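Local coordinates for protein putative alpha-L-fucosidase (Bacteroides thetaiotaomicron, PDB 4H41) that is a putative alpha-L-fucosidase with a TIM-barrel fold, possibly hydrolysing host glycans, at residues D69-I74 with M114-G119. Residues are numbered along the deposited sequence; the frame is centred on the assembly and turned at random.
Sequences DTVIMI and MKFYFG
T70 holds CG2 anti to its backbone N, and Y117 holds CG anti to its own carbonyl carbon (chi1 -80°); with the ring turned about chi2, Y117 CE1 comes 3.6 Å from T70 CG2. On the same face I72 lies beside Y117, its CG1 3.8 Å from Y117 CB. The other face carries V71, whose CG2 meets the edge of the F116 ring near its plane while CG1 touches M114 SE at 3.9 Å. There F116 CG stands anti to its N (chi1 172°), and ring atoms CE2 and CZ reach CB of M73. Between the two layers runs a parallel ladder: K115 N gives to D69 O, V71 N to K115 O at 2.9 Å, Y117 N to V71 O at 2.8 Å, and M73 N to Y117 O. These are neighbouring strands, second and third of an eight-stranded TIM barrel. T70, I72 and Y117 face its interior, where Y117 also meets the F194 ring, whereas V71 and M114 pack against helix 53-65, and M73 and F116 against helix 101-111. T70 OG1 donates to D69 OD1 at 2.7 Å, and K307 salt-bridges the same oxygen; these two partners would be expected to hold the carboxylate in place and favour its charged form.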
loop_
_atom_site.group_PDB
_atom_site.type_symbol
_atom_site.label_atom_id
_atom_site.label_comp_id
_atom_site.label_asym_id
_atom_site.label_seq_id
_atom_site.Cartn_x
_atom_site.Cartn_y
_atom_site.Cartn_z
ATOM N N ASP B 69 0.756 -6.930 -28.456
ATOM C CA ASP B 69 1.187 -6.378 -29.744
ATOM C C ASP B 69 0.975 -4.868 -29.826
ATOM O O ASP B 69 1.275 -4.274 -30.878
ATOM C CB ASP B 69 0.445 -7.092 -30.892
ATOM C CG ASP B 69 -1.081 -6.983 -30.934
ATOM O OD1 ASP B 69 -1.621 -5.928 -30.537
ATOM O OD2 ASP B 69 -1.724 -7.927 -31.415
ATOM N N THR B 70 0.377 -4.268 -28.800
ATOM C CA THR B 70 0.010 -2.851 -28.775
ATOM C C THR B 70 0.341 -2.248 -27.434
ATOM O O THR B 70 0.005 -2.826 -26.417
ATOM C CB THR B 70 -1.495 -2.715 -29.057
ATOM O OG1 THR B 70 -1.791 -3.232 -30.353
ATOM C CG2 THR B 70 -1.974 -1.278 -29.008
ATOM N N VAL B 71 1.007 -1.094 -27.426
ATOM C CA VAL B 71 1.310 -0.363 -26.184
ATOM C C VAL B 71 0.784 1.053 -26.330
ATOM O O VAL B 71 0.916 1.676 -27.406
ATOM C CB VAL B 71 2.792 -0.415 -25.805
ATOM C CG1 VAL B 71 3.206 -1.830 -25.452
ATOM C CG2 VAL B 71 3.680 0.145 -26.924
ATOM N N ILE B 72 0.125 1.542 -25.284
ATOM C CA ILE B 72 -0.550 2.826 -25.324
ATOM C C ILE B 72 -0.036 3.723 -24.224
ATOM O O ILE B 72 -0.350 3.468 -23.037
ATOM C CB ILE B 72 -2.076 2.657 -25.175
ATOM C CG1 ILE B 72 -2.668 1.657 -26.216
ATOM C CG2 ILE B 72 -2.738 4.039 -25.240
ATOM C CD1 ILE B 72 -3.234 0.406 -25.600
HETATM N N MSE B 73 0.670 4.807 -24.585
HETATM C CA MSE B 73 1.165 5.748 -23.567
HETATM C C MSE B 73 -0.015 6.563 -23.148
HETATM O O MSE B 73 -0.603 7.231 -23.978
HETATM C CB MSE B 73 2.293 6.608 -24.124
HETATM C CG MSE B 73 3.070 7.297 -23.005
HETATM SE SE MSE B 73 4.370 8.526 -23.760
HETATM C CE MSE B 73 3.150 9.657 -24.558
ATOM N N ILE B 74 -0.448 6.419 -21.920
ATOM C CA ILE B 74 -1.787 6.881 -21.524
ATOM C C ILE B 74 -2.034 8.389 -21.655
ATOM O O ILE B 74 -3.110 8.758 -22.108
ATOM C CB ILE B 74 -2.164 6.329 -20.114
ATOM C CG1 ILE B 74 -3.679 6.387 -19.889
ATOM C CG2 ILE B 74 -1.396 7.016 -19.014
ATOM C CD1 ILE B 74 -4.181 5.536 -18.698
HETATM N N MSE B 114 5.777 -4.019 -32.061
HETATM C CA MSE B 114 4.502 -3.627 -31.490
HETATM C C MSE B 114 4.049 -2.294 -32.090
HETATM O O MSE B 114 4.871 -1.532 -32.596
HETATM C CB MSE B 114 4.611 -3.518 -29.963
HETATM C CG MSE B 114 4.814 -4.887 -29.258
HETATM SE SE MSE B 114 5.163 -4.517 -27.474
HETATM C CE MSE B 114 5.713 -6.246 -26.878
ATOM N N LYS B 115 2.745 -2.023 -32.053
ATOM C CA LYS B 115 2.166 -0.735 -32.433
ATOM C C LYS B 115 2.098 0.153 -31.206
ATOM O O LYS B 115 1.653 -0.287 -30.144
ATOM C CB LYS B 115 0.767 -0.887 -33.028
ATOM C CG LYS B 115 0.804 -1.331 -34.473
ATOM C CD LYS B 115 -0.569 -1.162 -35.114
ATOM C CE LYS B 115 -0.695 -1.579 -36.559
ATOM N NZ LYS B 115 0.265 -2.632 -37.023
ATOM N N PHE B 116 2.594 1.378 -31.327
ATOM C CA PHE B 116 2.561 2.359 -30.265
ATOM C C PHE B 116 1.402 3.327 -30.524
ATOM O O PHE B 116 1.295 3.856 -31.635
ATOM C CB PHE B 116 3.902 3.122 -30.183
ATOM C CG PHE B 116 3.898 4.294 -29.233
ATOM C CD1 PHE B 116 3.609 5.573 -29.685
ATOM C CD2 PHE B 116 4.224 4.129 -27.899
ATOM C CE1 PHE B 116 3.690 6.667 -28.828
ATOM C CE2 PHE B 116 4.243 5.221 -27.029
ATOM C CZ PHE B 116 4.029 6.485 -27.512
ATOM N N TYR B 117 0.571 3.562 -29.502
ATOM C CA TYR B 117 -0.507 4.552 -29.524
ATOM C C TYR B 117 -0.101 5.726 -28.619
ATOM O O TYR B 117 0.262 5.516 -27.472
ATOM C CB TYR B 117 -1.839 3.991 -29.044
ATOM C CG TYR B 117 -2.594 3.194 -30.067
ATOM C CD1 TYR B 117 -2.066 2.018 -30.592
ATOM C CD2 TYR B 117 -3.886 3.551 -30.441
ATOM C CE1 TYR B 117 -2.789 1.245 -31.505
ATOM C CE2 TYR B 117 -4.615 2.786 -31.349
ATOM C CZ TYR B 117 -4.075 1.616 -31.847
ATOM O OH TYR B 117 -4.788 0.847 -32.720
ATOM N N PHE B 118 -0.260 6.943 -29.121
ATOM C CA PHE B 118 0.079 8.177 -28.429
ATOM C C PHE B 118 -1.128 8.727 -27.683
ATOM O O PHE B 118 -2.116 9.071 -28.297
ATOM C CB PHE B 118 0.574 9.208 -29.471
ATOM C CG PHE B 118 1.017 10.501 -28.836
ATOM C CD1 PHE B 118 2.308 10.647 -28.359
ATOM C CD2 PHE B 118 0.124 11.553 -28.665
ATOM C CE1 PHE B 118 2.716 11.841 -27.775
ATOM C CE2 PHE B 118 0.543 12.768 -28.105
ATOM C CZ PHE B 118 1.835 12.902 -27.676
ATOM N N GLY B 119 -1.034 8.819 -26.368
ATOM C CA GLY B 119 -2.096 9.397 -25.554
ATOM C C GLY B 119 -2.065 10.912 -25.585
ATOM O O GLY B 119 -1.009 11.529 -25.377
#